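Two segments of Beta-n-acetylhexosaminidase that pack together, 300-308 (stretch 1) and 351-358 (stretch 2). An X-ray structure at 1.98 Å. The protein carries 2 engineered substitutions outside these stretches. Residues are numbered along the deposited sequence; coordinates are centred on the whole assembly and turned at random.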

# COMPACT_ATOMS: atom_id res chain seq x y z
N ASN A 300 -4.25 9.14 -17.75
CA ASN A 300 -2.91 9.32 -17.16
C ASN A 300 -2.02 8.08 -17.13
O ASN A 300 -0.79 8.21 -17.08
CB ASN A 300 -3.00 9.92 -15.75
CG ASN A 300 -3.53 11.34 -15.75
OD1 ASN A 300 -4.17 11.76 -14.78
ND2 ASN A 300 -3.26 12.10 -16.81
N THR A 301 -2.61 6.89 -17.15
CA THR A 301 -1.82 5.65 -17.25
C THR A 301 -0.98 5.63 -18.52
O THR A 301 0.06 4.96 -18.57
CB THR A 301 -2.66 4.36 -17.19
OG1 THR A 301 -3.56 4.30 -18.30
CG2 THR A 301 -3.42 4.26 -15.87
N GLY A 302 -1.43 6.35 -19.54
CA GLY A 302 -0.67 6.54 -20.77
C GLY A 302 0.14 7.83 -20.78
O GLY A 302 1.29 7.83 -21.19
N LYS A 303 -0.47 8.91 -20.31
CA LYS A 303 0.09 10.27 -20.40
C LYS A 303 1.27 10.54 -19.47
O LYS A 303 2.21 11.24 -19.85
CB LYS A 303 -1.01 11.30 -20.15
CG LYS A 303 -0.91 12.57 -20.98
CD LYS A 303 -2.29 13.19 -21.18
CE LYS A 303 -2.31 14.13 -22.38
N THR A 304 1.21 10.02 -18.25
CA THR A 304 2.31 10.16 -17.29
C THR A 304 3.25 8.97 -17.46
O THR A 304 2.80 7.84 -17.40
CB THR A 304 1.78 10.17 -15.85
OG1 THR A 304 0.78 11.18 -15.72
CG2 THR A 304 2.92 10.44 -14.85
N PRO A 305 4.57 9.23 -17.67
CA PRO A 305 5.49 8.09 -17.80
C PRO A 305 5.62 7.25 -16.53
O PRO A 305 5.44 7.75 -15.41
CB PRO A 305 6.81 8.75 -18.18
CG PRO A 305 6.42 10.04 -18.84
CD PRO A 305 5.21 10.50 -18.06
N PHE A 306 5.90 5.96 -16.72
CA PHE A 306 5.99 4.97 -15.63
C PHE A 306 6.98 5.43 -14.57
O PHE A 306 6.75 5.25 -13.37
CB PHE A 306 6.42 3.61 -16.21
CG PHE A 306 6.57 2.52 -15.18
CD1 PHE A 306 5.49 1.72 -14.83
CD2 PHE A 306 7.81 2.25 -14.60
CE1 PHE A 306 5.63 0.69 -13.90
CE2 PHE A 306 7.96 1.23 -13.68
CZ PHE A 306 6.87 0.44 -13.33
N ASN A 307 8.09 6.00 -15.02
CA ASN A 307 9.14 6.45 -14.12
C ASN A 307 8.98 7.90 -13.64
O ASN A 307 9.82 8.39 -12.88
CB ASN A 307 10.52 6.26 -14.78
CG ASN A 307 10.97 4.80 -14.81
OD1 ASN A 307 10.63 4.01 -13.92
ND2 ASN A 307 11.75 4.44 -15.82
N GLN A 308 7.92 8.59 -14.06
CA GLN A 308 7.81 10.01 -13.73
C GLN A 308 7.29 10.27 -12.31
O GLN A 308 6.16 9.96 -12.00
CB GLN A 308 6.98 10.76 -14.76
CG GLN A 308 6.82 12.23 -14.45
CD GLN A 308 6.33 13.01 -15.65
OE1 GLN A 308 7.01 13.11 -16.67
NE2 GLN A 308 5.13 13.59 -15.52
N ASP A 351 -0.96 -2.14 -20.14
CA ASP A 351 -0.89 -2.03 -21.61
C ASP A 351 -0.01 -0.90 -22.11
O ASP A 351 0.65 -1.03 -23.15
CB ASP A 351 -2.29 -1.93 -22.22
CG ASP A 351 -2.98 -3.27 -22.33
OD1 ASP A 351 -2.31 -4.31 -22.16
OD2 ASP A 351 -4.20 -3.30 -22.57
N HIS A 352 0.01 0.21 -21.38
CA HIS A 352 0.86 1.35 -21.73
C HIS A 352 2.31 1.13 -21.39
O HIS A 352 3.17 1.88 -21.84
CB HIS A 352 0.34 2.63 -21.08
CG HIS A 352 -0.85 3.23 -21.78
ND1 HIS A 352 -0.82 3.60 -23.08
CD2 HIS A 352 -2.12 3.55 -21.31
CE1 HIS A 352 -2.01 4.12 -23.42
NE2 HIS A 352 -2.81 4.08 -22.34
N ASN A 353 2.59 0.10 -20.58
CA ASN A 353 3.94 -0.15 -20.08
C ASN A 353 4.36 -1.62 -20.20
O ASN A 353 4.84 -2.22 -19.23
CB ASN A 353 4.05 0.29 -18.62
CG ASN A 353 3.98 1.79 -18.45
OD1 ASN A 353 4.92 2.50 -18.80
ND2 ASN A 353 2.88 2.27 -17.89
N LYS A 354 4.21 -2.18 -21.40
CA LYS A 354 4.40 -3.62 -21.62
C LYS A 354 5.82 -4.13 -21.34
O LYS A 354 6.00 -5.30 -21.02
CB LYS A 354 3.97 -4.02 -23.03
CG LYS A 354 2.46 -4.02 -23.25
CD LYS A 354 2.12 -4.49 -24.65
CE LYS A 354 0.63 -4.47 -24.91
NZ LYS A 354 0.14 -3.10 -25.21
N ASP A 355 6.81 -3.25 -21.47
CA ASP A 355 8.21 -3.56 -21.12
C ASP A 355 8.42 -3.82 -19.63
O ASP A 355 9.34 -4.55 -19.25
CB ASP A 355 9.15 -2.43 -21.58
CG ASP A 355 8.51 -1.05 -21.47
OD1 ASP A 355 7.27 -0.93 -21.62
OD2 ASP A 355 9.26 -0.07 -21.25
N TYR A 356 7.58 -3.22 -18.79
CA TYR A 356 7.73 -3.35 -17.34
C TYR A 356 6.92 -4.49 -16.74
O TYR A 356 7.31 -5.07 -15.73
CB TYR A 356 7.37 -2.03 -16.65
CG TYR A 356 8.41 -0.95 -16.86
CD1 TYR A 356 9.54 -0.88 -16.04
CD2 TYR A 356 8.28 -0.02 -17.89
CE1 TYR A 356 10.50 0.10 -16.24
CE2 TYR A 356 9.23 0.96 -18.09
CZ TYR A 356 10.33 1.01 -17.27
OH TYR A 356 11.28 1.98 -17.47
N PHE A 357 5.79 -4.81 -17.37
CA PHE A 357 4.88 -5.83 -16.86
C PHE A 357 5.17 -7.21 -17.42
O PHE A 357 5.50 -7.35 -18.60
CB PHE A 357 3.44 -5.42 -17.13
CG PHE A 357 2.96 -4.28 -16.27
CD1 PHE A 357 3.39 -2.98 -16.50
CD2 PHE A 357 2.11 -4.52 -15.20
CE1 PHE A 357 2.96 -1.93 -15.70
CE2 PHE A 357 1.68 -3.48 -14.39
CZ PHE A 357 2.10 -2.18 -14.64
N ARG A 358 5.03 -8.23 -16.57
CA ARG A 358 5.21 -9.61 -16.99
C ARG A 358 4.12 -10.06 -17.95
O ARG A 358 3.00 -9.53 -17.93
CB ARG A 358 5.20 -10.56 -15.78
CG ARG A 358 6.46 -10.53 -14.93
CD ARG A 358 6.41 -11.61 -13.86
NE ARG A 358 6.95 -12.88 -14.33
CZ ARG A 358 6.81 -14.05 -13.71
NH1 ARG A 358 6.14 -14.14 -12.56
NH2 ARG A 358 7.35 -15.15 -14.24
O HOH W 1 2.53 5.12 -17.94
O HOH W 2 5.86 4.84 -19.61

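Phe 306 is the centre of the contact, contributing 103 Å² of the 369 Å² buried between the two stretches. It lies in the type I turn from Pro 305 to Gln 308, closed by a hydrogen bond from Gln 308 N to Pro 305 O (2.9 Å). Its CA-to-CB bond points toward stretch 2, and the t rotamer carries the ring over that of Tyr 356. The two rings form a face-to-face stack, with centroids 4.1 Å apart and planes inclined by 18°; the closest atoms, Phe 306 CE2 and Tyr 356 CD1, are 3.5 Å apart. Tyr 356 CB also lies over the Phe 306 ring, in a CH-pi contact 4.3 Å from its centroid. Phe 357 adds a further apolar contact, Phe 306 CE1 to Phe 357 CE1 at 4.2 Å.

Tyr 356, with 65 Å² covered by stretch 1, suits a place where a buried apolar surface gives way to polar atoms: its ring packs on Phe 306, while its OH reaches to 3.0 Å from Asn 307 ND2. Tyr 356 N also bonds to Asn 353 O (2.9 Å).

His 352 makes the contact at the more exposed end. Gly 302 CA sits over its imidazole face, 3.4 Å from the centroid, in a CH-pi interaction, and Thr 301 OG1 approaches the ring edge at His 352 CD2 (3.4 Å). Glycine permits this closeness, since an ideal CB on Gly 302 would lie 2.7 Å from His 352 NE2.

Between these ends, the buried amide of Asn 353 joins the stretches through water. Its ND2 donates to water 1 (2.9 Å), which in turn donates to Thr 301 O (2.6 Å) and Thr 304 O (2.8 Å). Its OD1 accepts from water 2 (2.6 Å), which accepts from Phe 306 N (3.1 Å).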